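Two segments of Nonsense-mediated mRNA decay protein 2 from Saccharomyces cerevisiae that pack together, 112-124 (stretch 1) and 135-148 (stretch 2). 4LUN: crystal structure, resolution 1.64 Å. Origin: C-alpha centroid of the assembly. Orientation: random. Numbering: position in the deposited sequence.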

ATOM      1  N   LEU A 112      -0.903  -3.710 -16.713  1.00 20.33           N
ATOM      2  CA  LEU A 112      -1.667  -3.576 -15.482  1.00 20.88           C
ATOM      3  C   LEU A 112      -0.770  -3.025 -14.376  1.00 22.00           C
ATOM      4  O   LEU A 112      -1.144  -2.087 -13.678  1.00 21.03           O
ATOM      5  CB  LEU A 112      -2.256  -4.918 -15.037  1.00 20.37           C
ATOM      6  CG  LEU A 112      -2.856  -4.916 -13.618  1.00 22.36           C
ATOM      7  CD1 LEU A 112      -4.046  -3.985 -13.522  1.00 23.07           C
ATOM      8  CD2 LEU A 112      -3.233  -6.311 -13.143  1.00 23.41           C
ATOM      9  N   LEU A 113       0.417  -3.604 -14.228  1.00 18.36           N
ATOM     10  CA  LEU A 113       1.315  -3.163 -13.162  1.00 18.42           C
ATOM     11  C   LEU A 113       1.721  -1.710 -13.354  1.00 22.49           C
ATOM     12  O   LEU A 113       1.743  -0.927 -12.398  1.00 20.23           O
ATOM     13  CB  LEU A 113       2.554  -4.056 -13.104  1.00 14.23           C
ATOM     14  CG  LEU A 113       3.666  -3.594 -12.161  1.00 18.01           C
ATOM     15  CD1 LEU A 113       3.139  -3.522 -10.736  1.00 19.76           C
ATOM     16  CD2 LEU A 113       4.853  -4.536 -12.231  1.00 22.73           C
ATOM     17  N   GLY A 114       2.053  -1.351 -14.591  1.00 23.32           N
ATOM     18  CA  GLY A 114       2.482   0.005 -14.882  1.00 22.60           C
ATOM     19  C   GLY A 114       1.415   1.031 -14.558  1.00 24.94           C
ATOM     20  O   GLY A 114       1.714   2.101 -14.022  1.00 24.54           O
ATOM     21  N   ALA A 115       0.165   0.701 -14.879  1.00 24.38           N
ATOM     22  CA  ALA A 115      -0.951   1.600 -14.604  1.00 22.90           C
ATOM     23  C   ALA A 115      -1.268   1.617 -13.117  1.00 21.90           C
ATOM     24  O   ALA A 115      -1.579   2.670 -12.546  1.00 24.25           O
ATOM     25  CB  ALA A 115      -2.175   1.186 -15.403  1.00 28.44           C
ATOM     26  N   PHE A 116      -1.210   0.446 -12.482  1.00 21.68           N
ATOM     27  CA  PHE A 116      -1.517   0.372 -11.057  1.00 19.12           C
ATOM     28  C   PHE A 116      -0.530   1.190 -10.209  1.00 22.35           C
ATOM     29  O   PHE A 116      -0.922   1.813  -9.225  1.00 21.64           O
ATOM     30  CB  PHE A 116      -1.572  -1.085 -10.573  1.00 22.10           C
ATOM     31  CG  PHE A 116      -2.114  -1.234  -9.174  1.00 17.47           C
ATOM     32  CD1 PHE A 116      -3.476  -1.371  -8.949  1.00 29.15           C
ATOM     33  CD2 PHE A 116      -1.263  -1.199  -8.083  1.00 22.77           C
ATOM     34  CE1 PHE A 116      -3.980  -1.485  -7.649  1.00 26.43           C
ATOM     35  CE2 PHE A 116      -1.754  -1.323  -6.792  1.00 20.64           C
ATOM     36  CZ  PHE A 116      -3.112  -1.462  -6.572  1.00 23.42           C
ATOM     37  N   LEU A 117       0.740   1.213 -10.604  1.00 19.73           N
ATOM     38  CA  LEU A 117       1.775   1.916  -9.845  1.00 16.92           C
ATOM     39  C   LEU A 117       1.560   3.428  -9.812  1.00 17.14           C
ATOM     40  O   LEU A 117       2.123   4.128  -8.957  1.00 18.36           O
ATOM     41  CB  LEU A 117       3.164   1.586 -10.406  1.00 15.65           C
ATOM     42  CG  LEU A 117       3.687   0.179 -10.103  1.00 18.28           C
ATOM     43  CD1 LEU A 117       4.916  -0.148 -10.971  1.00 16.02           C
ATOM     44  CD2 LEU A 117       4.043   0.079  -8.610  1.00 15.99           C
ATOM     45  N   GLN A 118       0.759   3.933 -10.752  1.00 19.67           N
ATOM     46  CA  GLN A 118       0.450   5.363 -10.778  1.00 20.16           C
ATOM     47  C   GLN A 118      -0.270   5.770  -9.494  1.00 18.45           C
ATOM     48  O   GLN A 118      -0.229   6.934  -9.092  1.00 19.35           O
ATOM     49  CB  GLN A 118      -0.396   5.706 -12.006  1.00 22.41           C
ATOM     50  CG  GLN A 118      -0.723   7.184 -12.170  1.00 29.83           C
ATOM     51  CD  GLN A 118       0.513   8.063 -12.283  1.00 39.03           C
ATOM     52  OE1 GLN A 118       1.491   7.700 -12.933  1.00 38.68           O
ATOM     53  NE2 GLN A 118       0.468   9.232 -11.647  1.00 39.42           N
ATOM     54  N   ALA A 119      -0.887   4.798  -8.820  1.00 16.11           N
ATOM     55  CA  ALA A 119      -1.613   5.068  -7.573  1.00 19.28           C
ATOM     56  C   ALA A 119      -0.703   5.541  -6.441  1.00 18.43           C
ATOM     57  O   ALA A 119      -1.160   6.099  -5.427  1.00 18.70           O
ATOM     58  CB  ALA A 119      -2.376   3.829  -7.140  1.00 22.60           C
ATOM     59  N   PHE A 120       0.601   5.322  -6.616  1.00 18.03           N
ATOM     60  CA  PHE A 120       1.576   5.627  -5.593  1.00 14.55           C
ATOM     61  C   PHE A 120       2.360   6.908  -5.857  1.00 14.17           C
ATOM     62  O   PHE A 120       3.162   7.323  -5.032  1.00 18.09           O
ATOM     63  CB  PHE A 120       2.534   4.431  -5.425  1.00 13.29           C
ATOM     64  CG  PHE A 120       1.829   3.173  -5.017  1.00 14.00           C
ATOM     65  CD1 PHE A 120       0.999   3.175  -3.902  1.00 14.29           C
ATOM     66  CD2 PHE A 120       1.964   2.014  -5.751  1.00 12.36           C
ATOM     67  CE1 PHE A 120       0.319   2.034  -3.519  1.00 15.62           C
ATOM     68  CE2 PHE A 120       1.282   0.857  -5.388  1.00 16.10           C
ATOM     69  CZ  PHE A 120       0.458   0.870  -4.262  1.00 15.19           C
ATOM     70  N   GLU A 121       2.126   7.544  -7.002  1.00 14.14           N
ATOM     71  CA  GLU A 121       2.780   8.825  -7.257  1.00 14.29           C
ATOM     72  C   GLU A 121       2.193   9.855  -6.288  1.00 18.35           C
ATOM     73  O   GLU A 121       0.970   9.987  -6.182  1.00 19.35           O
ATOM     74  CB  GLU A 121       2.548   9.246  -8.715  1.00 18.79           C
ATOM     75  CG  GLU A 121       3.208  10.583  -9.111  1.00 24.68           C
ATOM     76  CD  GLU A 121       4.695  10.466  -9.427  1.00 28.52           C
ATOM     77  OE1 GLU A 121       5.084   9.509 -10.127  1.00 22.69           O
ATOM     78  OE2 GLU A 121       5.480  11.342  -8.992  1.00 30.85           O
ATOM     79  N   ASN A 122       3.058  10.564  -5.570  1.00 14.84           N
ATOM     80  CA  ASN A 122       2.587  11.575  -4.625  1.00 14.68           C
ATOM     81  C   ASN A 122       1.922  12.719  -5.366  1.00 17.81           C
ATOM     82  O   ASN A 122       2.288  13.030  -6.507  1.00 17.41           O
ATOM     83  CB  ASN A 122       3.742  12.136  -3.796  1.00 15.93           C
ATOM     84  CG  ASN A 122       4.263  11.164  -2.751  1.00 13.60           C
ATOM     85  OD1 ASN A 122       3.591  10.192  -2.386  1.00 16.99           O
ATOM     86  ND2 ASN A 122       5.480  11.411  -2.288  1.00 14.47           N
ATOM     87  N   PRO A 123       0.951  13.371  -4.717  1.00 16.44           N
ATOM     88  CA  PRO A 123       0.415  14.600  -5.304  1.00 17.42           C
ATOM     89  C   PRO A 123       1.556  15.591  -5.480  1.00 17.33           C
ATOM     90  O   PRO A 123       2.522  15.548  -4.726  1.00 17.87           O
ATOM     91  CB  PRO A 123      -0.567  15.104  -4.239  1.00 19.43           C
ATOM     92  CG  PRO A 123      -0.942  13.887  -3.450  1.00 16.76           C
ATOM     93  CD  PRO A 123       0.303  13.019  -3.440  1.00 14.67           C
ATOM     94  N   SER A 124       1.438  16.463  -6.477  1.00 20.12           N
ATOM     95  CA  SER A 124       2.443  17.479  -6.735  1.00 17.77           C
ATOM     96  C   SER A 124       1.918  18.846  -6.315  1.00 22.22           C
ATOM     97  O   SER A 124       2.400  19.878  -6.783  1.00 25.57           O
ATOM     98  CB  SER A 124       2.806  17.495  -8.228  1.00 16.53           C
ATOM     99  OG  SER A 124       1.642  17.355  -9.033  1.00 28.69           O
ATOM    100  N   GLN A 135      -8.727  10.913   3.603  1.00 16.33           N
ATOM    101  CA  GLN A 135      -9.367  10.062   2.592  1.00 17.83           C
ATOM    102  C   GLN A 135      -8.339   9.558   1.586  1.00 16.57           C
ATOM    103  O   GLN A 135      -8.371   8.404   1.181  1.00 17.41           O
ATOM    104  CB  GLN A 135     -10.477  10.816   1.852  1.00 23.02           C
ATOM    105  CG  GLN A 135     -11.591  11.324   2.755  1.00 29.62           C
ATOM    106  CD  GLN A 135     -12.475  10.209   3.297  1.00 41.98           C
ATOM    107  OE1 GLN A 135     -12.596  10.029   4.513  1.00 44.45           O
ATOM    108  NE2 GLN A 135     -13.110   9.464   2.395  1.00 46.13           N
ATOM    109  N   ARG A 136      -7.429  10.438   1.191  1.00 16.18           N
ATOM    110  CA  ARG A 136      -6.393  10.075   0.231  1.00 17.20           C
ATOM    111  C   ARG A 136      -5.470   9.009   0.803  1.00 16.02           C
ATOM    112  O   ARG A 136      -5.131   8.064   0.107  1.00 15.29           O
ATOM    113  CB  ARG A 136      -5.562  11.294  -0.186  1.00 15.32           C
ATOM    114  CG  ARG A 136      -4.703  11.052  -1.443  1.00 21.28           C
ATOM    115  CD  ARG A 136      -3.643  12.154  -1.613  1.00 15.85           C
ATOM    116  NE  ARG A 136      -2.692  12.146  -0.521  1.00 17.00           N
ATOM    117  CZ  ARG A 136      -1.628  11.350  -0.480  1.00 17.36           C
ATOM    118  NH1 ARG A 136      -1.397  10.524  -1.486  1.00 18.88           N
ATOM    119  NH2 ARG A 136      -0.809  11.383   0.554  1.00 19.09           N
ATOM    120  N   ILE A 137      -5.102   9.170   2.071  1.00 14.03           N
ATOM    121  CA  ILE A 137      -4.212   8.243   2.777  1.00 15.04           C
ATOM    122  C   ILE A 137      -4.882   6.882   2.906  1.00 15.91           C
ATOM    123  O   ILE A 137      -4.250   5.843   2.710  1.00 16.12           O
ATOM    124  CB  ILE A 137      -3.853   8.809   4.182  1.00 17.44           C
ATOM    125  CG1 ILE A 137      -2.912  10.007   4.050  1.00 19.49           C
ATOM    126  CG2 ILE A 137      -3.208   7.739   5.066  1.00 20.42           C
ATOM    127  CD1 ILE A 137      -1.493   9.634   3.641  1.00 22.46           C
ATOM    128  N   THR A 138      -6.162   6.887   3.252  1.00 14.56           N
ATOM    129  CA  THR A 138      -6.933   5.641   3.297  1.00 19.33           C
ATOM    130  C   THR A 138      -6.897   4.906   1.962  1.00 18.67           C
ATOM    131  O   THR A 138      -6.729   3.682   1.913  1.00 17.75           O
ATOM    132  CB  THR A 138      -8.393   5.919   3.708  1.00 19.76           C
ATOM    133  OG1 THR A 138      -8.410   6.359   5.070  1.00 23.62           O
ATOM    134  CG2 THR A 138      -9.250   4.662   3.569  1.00 24.70           C
ATOM    135  N   ARG A 139      -7.016   5.650   0.869  1.00 16.46           N
ATOM    136  CA  ARG A 139      -6.996   5.037  -0.450  1.00 17.43           C
ATOM    137  C   ARG A 139      -5.621   4.436  -0.752  1.00 18.04           C
ATOM    138  O   ARG A 139      -5.519   3.306  -1.225  1.00 17.83           O
ATOM    139  CB  ARG A 139      -7.383   6.057  -1.519  1.00 17.61           C
ATOM    140  CG  ARG A 139      -7.350   5.476  -2.911  1.00 25.02           C
ATOM    141  CD  ARG A 139      -8.208   6.254  -3.887  1.00 34.46           C
ATOM    142  NE  ARG A 139      -8.406   5.484  -5.112  1.00 47.87           N
ATOM    143  CZ  ARG A 139      -9.550   4.907  -5.459  1.00 39.10           C
ATOM    144  NH1 ARG A 139     -10.627   5.020  -4.686  1.00 43.43           N
ATOM    145  NH2 ARG A 139      -9.621   4.226  -6.592  1.00 42.33           N
ATOM    146  N   VAL A 140      -4.574   5.197  -0.460  1.00 13.61           N
ATOM    147  CA  VAL A 140      -3.194   4.744  -0.687  1.00 14.21           C
ATOM    148  C   VAL A 140      -2.902   3.462   0.075  1.00 16.27           C
ATOM    149  O   VAL A 140      -2.261   2.552  -0.461  1.00 16.55           O
ATOM    150  CB  VAL A 140      -2.188   5.836  -0.280  1.00 18.94           C
ATOM    151  CG1 VAL A 140      -0.763   5.248  -0.164  1.00 24.15           C
ATOM    152  CG2 VAL A 140      -2.214   6.943  -1.301  1.00 18.26           C
ATOM    153  N   LYS A 141      -3.381   3.386   1.313  1.00 15.84           N
ATOM    154  CA  LYS A 141      -3.132   2.223   2.158  1.00 13.97           C
ATOM    155  C   LYS A 141      -3.817   1.007   1.576  1.00 13.27           C
ATOM    156  O   LYS A 141      -3.256  -0.082   1.593  1.00 15.65           O
ATOM    157  CB  LYS A 141      -3.610   2.467   3.603  1.00 14.14           C
ATOM    158  CG  LYS A 141      -2.778   3.514   4.328  1.00 18.69           C
ATOM    159  CD  LYS A 141      -3.088   3.577   5.825  1.00 24.26           C
ATOM    160  CE  LYS A 141      -4.561   3.714   6.105  1.00 29.81           C
ATOM    161  NZ  LYS A 141      -4.795   4.096   7.539  1.00 35.38           N
ATOM    162  N   GLY A 142      -5.024   1.188   1.062  1.00 16.25           N
ATOM    163  CA  GLY A 142      -5.727   0.091   0.407  1.00 16.81           C
ATOM    164  C   GLY A 142      -5.007  -0.374  -0.844  1.00 15.11           C
ATOM    165  O   GLY A 142      -4.882  -1.580  -1.104  1.00 17.05           O
ATOM    166  N   ASN A 143      -4.561   0.586  -1.645  1.00 14.57           N
ATOM    167  CA  ASN A 143      -3.804   0.269  -2.848  1.00 14.88           C
ATOM    168  C   ASN A 143      -2.494  -0.431  -2.514  1.00 15.21           C
ATOM    169  O   ASN A 143      -2.093  -1.373  -3.203  1.00 14.79           O
ATOM    170  CB  ASN A 143      -3.537   1.539  -3.660  1.00 13.81           C
ATOM    171  CG  ASN A 143      -4.810   2.129  -4.252  1.00 20.61           C
ATOM    172  OD1 ASN A 143      -5.806   1.422  -4.432  1.00 25.98           O
ATOM    173  ND2 ASN A 143      -4.771   3.414  -4.579  1.00 15.57           N
ATOM    174  N   LEU A 144      -1.829   0.027  -1.460  1.00 14.37           N
ATOM    175  CA  LEU A 144      -0.586  -0.613  -1.035  1.00 11.79           C
ATOM    176  C   LEU A 144      -0.851  -2.033  -0.566  1.00 16.36           C
ATOM    177  O   LEU A 144      -0.071  -2.941  -0.834  1.00 16.46           O
ATOM    178  CB  LEU A 144       0.078   0.203   0.093  1.00 14.78           C
ATOM    179  CG  LEU A 144       1.332  -0.371   0.761  1.00 12.66           C
ATOM    180  CD1 LEU A 144       2.495  -0.433  -0.239  1.00 16.96           C
ATOM    181  CD2 LEU A 144       1.700   0.484   1.962  1.00 14.49           C
ATOM    182  N   ARG A 145      -1.975  -2.238   0.115  1.00 15.33           N
ATOM    183  CA  ARG A 145      -2.263  -3.570   0.642  1.00 16.35           C
ATOM    184  C   ARG A 145      -2.474  -4.545  -0.506  1.00 21.09           C
ATOM    185  O   ARG A 145      -1.906  -5.648  -0.529  1.00 17.33           O
ATOM    186  CB  ARG A 145      -3.500  -3.519   1.539  1.00 18.38           C
ATOM    187  CG  ARG A 145      -3.745  -4.796   2.324  1.00 23.38           C
ATOM    188  CD  ARG A 145      -4.712  -5.703   1.622  1.00 28.22           C
ATOM    189  NE  ARG A 145      -4.863  -6.971   2.335  1.00 30.82           N
ATOM    190  CZ  ARG A 145      -5.800  -7.198   3.247  1.00 35.69           C
ATOM    191  NH1 ARG A 145      -6.671  -6.244   3.554  1.00 31.99           N
ATOM    192  NH2 ARG A 145      -5.869  -8.380   3.847  1.00 38.30           N
ATOM    193  N   VAL A 146      -3.272  -4.120  -1.476  1.00 16.03           N
ATOM    194  CA  VAL A 146      -3.585  -4.960  -2.632  1.00 16.68           C
ATOM    195  C   VAL A 146      -2.331  -5.240  -3.456  1.00 17.11           C
ATOM    196  O   VAL A 146      -2.113  -6.368  -3.911  1.00 17.55           O
ATOM    197  CB  VAL A 146      -4.702  -4.323  -3.492  1.00 19.12           C
ATOM    198  CG1 VAL A 146      -4.811  -5.022  -4.844  1.00 21.64           C
ATOM    199  CG2 VAL A 146      -6.041  -4.387  -2.740  1.00 21.19           C
ATOM    200  N   PHE A 147      -1.512  -4.206  -3.647  1.00 13.96           N
ATOM    201  CA  PHE A 147      -0.252  -4.378  -4.353  1.00 12.90           C
ATOM    202  C   PHE A 147       0.583  -5.454  -3.691  1.00 17.82           C
ATOM    203  O   PHE A 147       1.133  -6.327  -4.364  1.00 15.37           O
ATOM    204  CB  PHE A 147       0.569  -3.097  -4.395  1.00 14.37           C
ATOM    205  CG  PHE A 147       1.936  -3.309  -4.971  1.00 12.29           C
ATOM    206  CD1 PHE A 147       2.138  -3.197  -6.335  1.00 18.96           C
ATOM    207  CD2 PHE A 147       3.006  -3.648  -4.156  1.00 15.44           C
ATOM    208  CE1 PHE A 147       3.394  -3.428  -6.888  1.00 16.29           C
ATOM    209  CE2 PHE A 147       4.262  -3.878  -4.702  1.00 21.17           C
ATOM    210  CZ  PHE A 147       4.448  -3.759  -6.075  1.00 20.22           C
ATOM    211  N   THR A 148       0.683  -5.372  -2.368  1.00 15.69           N
ATOM    212  CA  THR A 148       1.564  -6.258  -1.622  1.00 15.19           C
ATOM    213  C   THR A 148       1.073  -7.703  -1.666  1.00 15.81           C
ATOM    214  O   THR A 148       1.884  -8.637  -1.777  1.00 16.25           O
ATOM    215  CB  THR A 148       1.760  -5.760  -0.182  1.00 13.85           C
ATOM    216  OG1 THR A 148       2.257  -4.420  -0.234  1.00 15.55           O
ATOM    217  CG2 THR A 148       2.806  -6.606   0.532  1.00 12.76           C
TER
HETATM  218  O   HOH W   1       1.163   9.118  -2.070  1.00 16.87           O

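Three phenylalanines form the apolar centre of the contact. F147, pointing from the helix of stretch 2 toward stretch 1, meets F120 in an offset edge-to-face pair: the edge of F120 is directed at the face of F147, with ring centroids 6.0 Å apart and planes at 88°. Such a geometry brings the weakly positive ring hydrogens of one residue toward the π cloud of the other. F116 completes the cluster, its CE2 lying 3.8 Å from F147 CB, while F120 CZ approaches the same CB at 4.0 Å. Two leucines close in on the outer part of the F147 ring. The CB atoms of L113 and L117 point sideways, but their side chains reach inward, placing L113 CD1 3.9 Å and L117 CD2 4.0 Å from F147 CE1. F116 also touches the preceding residue of the helix, with its CZ 4.3 Å from V146 CG1.

The backbones run nearly antiparallel. The axes of helices 112-116 and 135-148 make an angle of 157° and come no closer than 12.4 Å, a wide spacing that leaves room for the aromatic rings between them. Beyond F116 the chain keeps helical torsions through A119 but loses the regular pattern: the amides of Q118, A119 and F120 bond to carbonyls three residues back. Here the backbones draw closer, F120 and V140 having their CA atoms 6.9 Å apart, against 8.3 Å for F116 and F147.

The rings of F116 and F120 also pack against the helix backbone itself. The carbonyl O of N143 lies near the planes of both F116 and F120, at their edges, 3.5 Å from F116 CZ and 3.6 Å from F120 CZ. This carbonyl already accepts the helical bond from F147 N (2.9 Å), so the rings pack around a backbone whose polar groups are paired. F120 CE1 also contacts L144 CB at 4.1 Å. Small A119 points toward stretch 2 and lets the side chain of N143 pack against its methyl group.

Toward the polar edge, P123 lies over one face of the R136 guanidinium, with P123 CD 3.6 Å from R136 NH1. The flat face of the guanidinium can accept an apolar neighbour while its N–H groups remain free to bond in the plane. R136 NH1 donates to a water at 3.0 Å, and that water donates to N122 OD1 at 2.7 Å. No direct hydrogen bond joins the stretches; this water bridge supplies a polar link beside a contact of 492 Å² that is otherwise chiefly van der Waals.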